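Long-range contacts in probable serine protease HTRA3 (Homo sapiens, PDB 2P3W), which probably cleaves proteins as an HtrA-family serine protease, and carries a PDZ domain that binds the C-terminal end of a phage-derived peptide: residues Ile10-Thr14 with Val68-Gln74; Pro47-Ile53 with Phe96-Glu101. Residue numbers count along the deposited sequence, not the author numbering.

Contact 1 (Ile10-Thr14 with Val68-Gln74)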
loop_
_atom_site.group_PDB
_atom_site.type_symbol
_atom_site.label_atom_id
_atom_site.label_comp_id
_atom_site.label_asym_id
_atom_site.label_seq_id
_atom_site.Cartn_x
_atom_site.Cartn_y
_atom_site.Cartn_z
ATOM N N ILE A 10 -3.340 -0.593 -5.610
ATOM C CA ILE A 10 -4.484 0.047 -4.969
ATOM C C ILE A 10 -4.844 -0.676 -3.693
ATOM O O ILE A 10 -4.620 -1.896 -3.594
ATOM C CB ILE A 10 -5.708 0.126 -5.902
ATOM C CG1 ILE A 10 -6.214 -1.249 -6.281
ATOM C CG2 ILE A 10 -5.420 0.909 -7.179
ATOM C CD1 ILE A 10 -7.617 -1.192 -6.937
ATOM N N ARG A 11 -5.414 0.071 -2.737
ATOM C CA ARG A 11 -6.048 -0.534 -1.568
ATOM C C ARG A 11 -7.557 -0.521 -1.870
ATOM O O ARG A 11 -8.146 0.529 -2.089
ATOM C CB ARG A 11 -5.676 0.200 -0.284
ATOM C CG ARG A 11 -6.346 -0.438 0.937
ATOM C CD ARG A 11 -5.501 -0.407 2.177
ATOM N NE ARG A 11 -5.194 0.945 2.635
ATOM C CZ ARG A 11 -6.038 1.725 3.279
ATOM N NH1 ARG A 11 -7.257 1.306 3.538
ATOM N NH2 ARG A 11 -5.648 2.933 3.687
ATOM N N MET A 12 -8.128 -1.717 -1.990
ATOM C CA MET A 12 -9.449 -1.896 -2.545
ATOM C C MET A 12 -10.433 -2.340 -1.481
ATOM O O MET A 12 -10.071 -3.025 -0.510
ATOM C CB MET A 12 -9.399 -2.928 -3.687
ATOM C CG MET A 12 -8.955 -4.319 -3.271
ATOM S SD MET A 12 -9.069 -5.573 -4.548
ATOM C CE MET A 12 -8.304 -6.928 -3.740
ATOM N N ARG A 13 -11.687 -1.937 -1.651
ATOM C CA ARG A 13 -12.774 -2.310 -0.774
ATOM C C ARG A 13 -13.977 -2.760 -1.611
ATOM O O ARG A 13 -14.327 -2.105 -2.601
ATOM C CB ARG A 13 -13.189 -1.088 0.053
ATOM C CG ARG A 13 -12.134 -0.625 1.030
ATOM C CD ARG A 13 -12.522 0.657 1.740
ATOM N NE ARG A 13 -13.735 0.523 2.550
ATOM C CZ ARG A 13 -14.397 1.536 3.114
ATOM N NH1 ARG A 13 -14.016 2.803 2.935
ATOM N NH2 ARG A 13 -15.469 1.291 3.860
ATOM N N THR A 14 -14.611 -3.868 -1.234
ATOM C CA THR A 14 -15.845 -4.297 -1.896
ATOM C C THR A 14 -17.008 -3.311 -1.660
ATOM O O THR A 14 -17.286 -2.949 -0.515
ATOM C CB THR A 14 -16.277 -5.703 -1.394
ATOM O OG1 THR A 14 -15.227 -6.636 -1.664
ATOM C CG2 THR A 14 -17.556 -6.154 -2.076
ATOM N N VAL A 68 -17.845 -7.899 -8.585
ATOM C CA VAL A 68 -18.717 -7.687 -7.424
ATOM C C VAL A 68 -17.972 -7.811 -6.091
ATOM O O VAL A 68 -18.474 -7.352 -5.075
ATOM C CB VAL A 68 -19.945 -8.621 -7.447
ATOM C CG1 VAL A 68 -20.736 -8.413 -8.746
ATOM C CG2 VAL A 68 -19.538 -10.096 -7.290
ATOM N N ASP A 69 -16.790 -8.433 -6.087
ATOM C CA ASP A 69 -16.062 -8.685 -4.820
ATOM C C ASP A 69 -14.574 -8.530 -5.009
ATOM O O ASP A 69 -14.017 -8.888 -6.038
ATOM C CB ASP A 69 -16.351 -10.099 -4.293
ATOM C CG ASP A 69 -15.865 -10.302 -2.862
ATOM O OD1 ASP A 69 -14.755 -10.847 -2.641
ATOM O OD2 ASP A 69 -16.583 -9.878 -1.943
ATOM N N SER A 70 -13.911 -7.964 -4.012
ATOM C CA SER A 70 -12.470 -7.716 -4.116
ATOM C C SER A 70 -11.657 -8.982 -4.461
ATOM O O SER A 70 -10.661 -8.901 -5.206
ATOM C CB SER A 70 -11.962 -7.047 -2.845
ATOM O OG SER A 70 -12.102 -7.905 -1.731
ATOM N N SER A 71 -12.079 -10.143 -3.975
ATOM C CA SER A 71 -11.369 -11.397 -4.275
ATOM C C SER A 71 -11.239 -11.653 -5.779
ATOM O O SER A 71 -10.257 -12.285 -6.239
ATOM C CB SER A 71 -12.070 -12.581 -3.603
ATOM O OG SER A 71 -13.381 -12.780 -4.123
ATOM N N GLU A 72 -12.223 -11.185 -6.551
ATOM C CA GLU A 72 -12.205 -11.372 -8.002
ATOM C C GLU A 72 -11.121 -10.514 -8.620
ATOM O O GLU A 72 -10.459 -10.940 -9.562
ATOM C CB GLU A 72 -13.558 -11.011 -8.623
ATOM C CG GLU A 72 -14.692 -11.919 -8.172
ATOM C CD GLU A 72 -16.064 -11.399 -8.539
ATOM O OE1 GLU A 72 -16.250 -10.182 -8.693
ATOM O OE2 GLU A 72 -16.979 -12.231 -8.650
ATOM N N LEU A 73 -10.914 -9.302 -8.101
ATOM C CA LEU A 73 -9.866 -8.439 -8.653
ATOM C C LEU A 73 -8.480 -8.975 -8.246
ATOM O O LEU A 73 -7.521 -8.996 -9.040
ATOM C CB LEU A 73 -10.048 -6.991 -8.209
ATOM C CG LEU A 73 -9.008 -6.014 -8.780
ATOM C CD1 LEU A 73 -8.951 -6.014 -10.335
ATOM C CD2 LEU A 73 -9.337 -4.639 -8.222
ATOM N N GLN A 74 -8.363 -9.400 -7.000
ATOM C CA GLN A 74 -7.135 -10.086 -6.565
ATOM C C GLN A 74 -6.769 -11.231 -7.535
ATOM O O GLN A 74 -5.610 -11.362 -7.952
ATOM C CB GLN A 74 -7.314 -10.634 -5.150
ATOM C CG GLN A 74 -6.009 -11.087 -4.540
ATOM C CD GLN A 74 -6.172 -11.715 -3.176
ATOM O OE1 GLN A 74 -7.180 -11.500 -2.489
ATOM N NE2 GLN A 74 -5.179 -12.512 -2.770
HETATM O O HOH W 1 -10.992 -5.866 0.108
HETATM O O HOH W 2 -15.029 -8.282 0.357
#
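The peptide-binding groove of a PDZ domain lies between a strand and a helix, here strand 10-14 and helix 70-79, whose facing segments run at 141° with axes 8.7 Å apart. Thr14 and Asp69 come closest in backbone (CA to CA 5.3 Å). There Ser70 N donates to Thr14 OG1 (3.0 Å), tying the start of the helix to the end of the strand. Asp69 is the N-cap: its OD1 accepts from Ser71 N (3.1 Å), and Glu72 OE1 accepts from Asp69 N (3.2 Å), completing a capping box. In the assembly, the phage-derived ligand sequence fused at the C terminus of the second subunit fills this groove, as in other PDZ complexes: its strand pairs antiparallel with Arg11 and Met12, its Val112 packs on Ile10, and its Arg110 hydrogen-bonds Gln74 OE1. Between strand and helix, Met12 SD meets Leu73 CD2 (3.8 Å), and Ile10 CD1 meets the same Leu73 CD2 at 4.1 Å. Water 1 donates to Met12 O (3.0 Å) and lies 3.0 Å from Ser70 OG.

Contact 2 (Pro47-Ile53 with Phe96-Glu101); sequences PSQRGGI and FSIAPE
Helix 47-51 and strand 96-98 show how glycines let a short helix come close to a strand and then end. The axes pass 8.4 Å apart with a crossing angle of 145°, and Pro47 and Ile98 set the register (CA to CA 5.9 Å). Residues 47-51 keep helical phi/psi, with Gly51 N bonded to Pro47 O (2.9 Å). Gly52, at phi 107° and psi 4°, ends the helix in a Schellman motif, with Ile53 N to Ser48 O (3.0 Å) and a weak Gly52 N to Ser48 O (3.1 Å); a side chain here would jam against the preceding carbonyl. At Gly51 a CB would clash with Ile98 CD1, which instead lies 3.7 Å from Gly51 CA.

Apolar packing comes from Phe96 and Ile98, which point toward the helix while Ser97 points away. Pro47 CB touches Ile98 CG2 (3.5 Å), and Ile53 CD1 touches Ile98 CG1 (3.8 Å), with Ile98 mm and Ile53 mt. Phe96 (chi1 m, chi2 -78°) turns a ring face to Ile53 CG1, 4.1 Å from the centroid, a CH-pi contact.

Among polar links, Arg50 NH2 forms a salt bridge with Glu101 OE1 (2.9 Å), and water 3 joins Arg50 NH2 (3.1 Å) to Ala99 O (2.8 Å). Water 4 accepts from Ser97 N (3.1 Å) and donates weakly to Gly51 O (3.4 Å).

This is the short helix of the PDZ fold, between strands 37-42 and 58-62 in sequence. Strand 83-89 pairs with strand 96-98, Ile53 rests on its Leu85, Ser48 OG bonds Ile8 O, and Pro47 and Glu101 both touch Phe7 of strand 5-7.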
loop_
_atom_site.group_PDB
_atom_site.type_symbol
_atom_site.label_atom_id
_atom_site.label_comp_id
_atom_site.label_asym_id
_atom_site.label_seq_id
_atom_site.Cartn_x
_atom_site.Cartn_y
_atom_site.Cartn_z
ATOM N N PRO A 47 1.512 0.714 -11.124
ATOM C CA PRO A 47 0.742 0.682 -12.372
ATOM C C PRO A 47 -0.521 1.551 -12.330
ATOM O O PRO A 47 -0.837 2.216 -13.316
ATOM C CB PRO A 47 0.402 -0.784 -12.522
ATOM C CG PRO A 47 1.539 -1.463 -11.860
ATOM C CD PRO A 47 1.835 -0.649 -10.671
ATOM N N SER A 48 -1.239 1.528 -11.208
ATOM C CA SER A 48 -2.479 2.285 -11.080
ATOM C C SER A 48 -2.228 3.813 -11.082
ATOM O O SER A 48 -2.932 4.570 -11.770
ATOM C CB SER A 48 -3.279 1.821 -9.879
ATOM O OG SER A 48 -3.664 0.464 -10.021
ATOM N N GLN A 49 -1.184 4.257 -10.387
ATOM C CA GLN A 49 -0.834 5.674 -10.411
ATOM C C GLN A 49 -0.408 6.110 -11.825
ATOM O O GLN A 49 -0.904 7.107 -12.378
ATOM C CB GLN A 49 0.248 5.992 -9.384
ATOM C CG GLN A 49 0.589 7.474 -9.310
ATOM C CD GLN A 49 -0.571 8.355 -8.846
ATOM O OE1 GLN A 49 -1.353 7.981 -7.961
ATOM N NE2 GLN A 49 -0.650 9.572 -9.411
ATOM N N ARG A 50 0.469 5.332 -12.445
ATOM C CA ARG A 50 0.965 5.667 -13.784
ATOM C C ARG A 50 -0.162 5.663 -14.824
ATOM O O ARG A 50 -0.156 6.444 -15.786
ATOM C CB ARG A 50 2.032 4.663 -14.205
ATOM C CG ARG A 50 3.323 4.736 -13.396
ATOM C CD ARG A 50 4.414 3.795 -13.971
ATOM N NE ARG A 50 4.173 2.347 -13.931
ATOM C CZ ARG A 50 4.493 1.533 -12.913
ATOM N NH1 ARG A 50 5.011 2.023 -11.791
ATOM N NH2 ARG A 50 4.270 0.220 -12.997
ATOM N N GLY A 51 -1.128 4.774 -14.609
ATOM C CA GLY A 51 -2.203 4.536 -15.569
ATOM C C GLY A 51 -3.393 5.460 -15.450
ATOM O O GLY A 51 -4.238 5.485 -16.365
ATOM N N GLY A 52 -3.472 6.219 -14.353
ATOM C CA GLY A 52 -4.512 7.259 -14.182
ATOM C C GLY A 52 -5.641 6.974 -13.208
ATOM O O GLY A 52 -6.592 7.760 -13.093
ATOM N N ILE A 53 -5.569 5.850 -12.523
ATOM C CA ILE A 53 -6.563 5.524 -11.516
ATOM C C ILE A 53 -6.374 6.454 -10.299
ATOM O O ILE A 53 -5.246 6.837 -9.957
ATOM C CB ILE A 53 -6.493 4.033 -11.179
ATOM C CG1 ILE A 53 -6.984 3.220 -12.431
ATOM C CG2 ILE A 53 -7.323 3.722 -9.933
ATOM C CD1 ILE A 53 -6.897 1.756 -12.334
ATOM N N PHE A 96 -9.154 1.928 -18.566
ATOM C CA PHE A 96 -7.707 1.986 -18.307
ATOM C C PHE A 96 -7.098 0.626 -18.683
ATOM O O PHE A 96 -7.768 -0.385 -18.609
ATOM C CB PHE A 96 -7.406 2.254 -16.833
ATOM C CG PHE A 96 -7.906 3.581 -16.332
ATOM C CD1 PHE A 96 -7.220 4.735 -16.609
ATOM C CD2 PHE A 96 -9.107 3.669 -15.647
ATOM C CE1 PHE A 96 -7.697 5.982 -16.185
ATOM C CE2 PHE A 96 -9.579 4.913 -15.201
ATOM C CZ PHE A 96 -8.868 6.061 -15.471
ATOM N N SER A 97 -5.849 0.634 -19.152
ATOM C CA SER A 97 -5.137 -0.620 -19.366
ATOM C C SER A 97 -3.940 -0.622 -18.436
ATOM O O SER A 97 -2.993 0.120 -18.579
ATOM C CB SER A 97 -4.739 -0.869 -20.813
ATOM O OG SER A 97 -4.197 -2.177 -20.909
ATOM N N ILE A 98 -4.068 -1.448 -17.414
ATOM C CA ILE A 98 -3.151 -1.440 -16.282
ATOM C C ILE A 98 -2.429 -2.766 -16.253
ATOM O O ILE A 98 -3.022 -3.795 -15.926
ATOM C CB ILE A 98 -3.884 -1.258 -14.912
ATOM C CG1 ILE A 98 -4.771 0.016 -14.909
ATOM C CG2 ILE A 98 -2.877 -1.233 -13.797
ATOM C CD1 ILE A 98 -4.024 1.311 -15.170
ATOM N N ALA A 99 -1.146 -2.760 -16.615
ATOM C CA ALA A 99 -0.326 -3.965 -16.526
ATOM C C ALA A 99 0.229 -4.202 -15.123
ATOM O O ALA A 99 0.982 -3.358 -14.617
ATOM C CB ALA A 99 0.860 -3.846 -17.527
ATOM N N PRO A 100 -0.122 -5.337 -14.478
ATOM C CA PRO A 100 0.487 -5.597 -13.162
ATOM C C PRO A 100 2.005 -5.619 -13.246
ATOM O O PRO A 100 2.556 -6.205 -14.155
ATOM C CB PRO A 100 -0.068 -6.988 -12.769
ATOM C CG PRO A 100 -1.372 -7.091 -13.523
ATOM C CD PRO A 100 -1.115 -6.366 -14.849
ATOM N N GLU A 101 2.650 -4.920 -12.328
ATOM C CA GLU A 101 4.105 -4.945 -12.144
ATOM C C GLU A 101 4.511 -6.223 -11.438
ATOM O O GLU A 101 3.847 -6.657 -10.510
ATOM C CB GLU A 101 4.520 -3.734 -11.316
ATOM C CG GLU A 101 6.007 -3.568 -11.115
ATOM C CD GLU A 101 6.396 -2.145 -10.639
ATOM O OE1 GLU A 101 5.603 -1.156 -10.788
ATOM O OE2 GLU A 101 7.513 -2.033 -10.068
HETATM O O HOH W 3 2.764 -1.340 -15.241
HETATM O O HOH W 4 -4.064 3.101 -18.732
#

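In the fold
The two contacts show how a PDZ domain interleaves distant parts of its chain. Their segments alternate in sequence: 10-14 of contact 1, 47-53 of contact 2, 68-74 of contact 1, then 96-101 of contact 2, so the two contacts tie one domain together from overlapping loops. Their centres lie about 15 Å apart, and both reach the same curled antiparallel sheet, contact 1 through strand 10-14 and contact 2 through strand 92-103. They meet where Ile10 CG2 packs on Ser48 OG at 3.4 Å. Contact 1 frames the groove occupied by the second subunit's C terminus, whereas contact 2, touched by no other chain of the assembly, seats the short helix 47-51 within the domain.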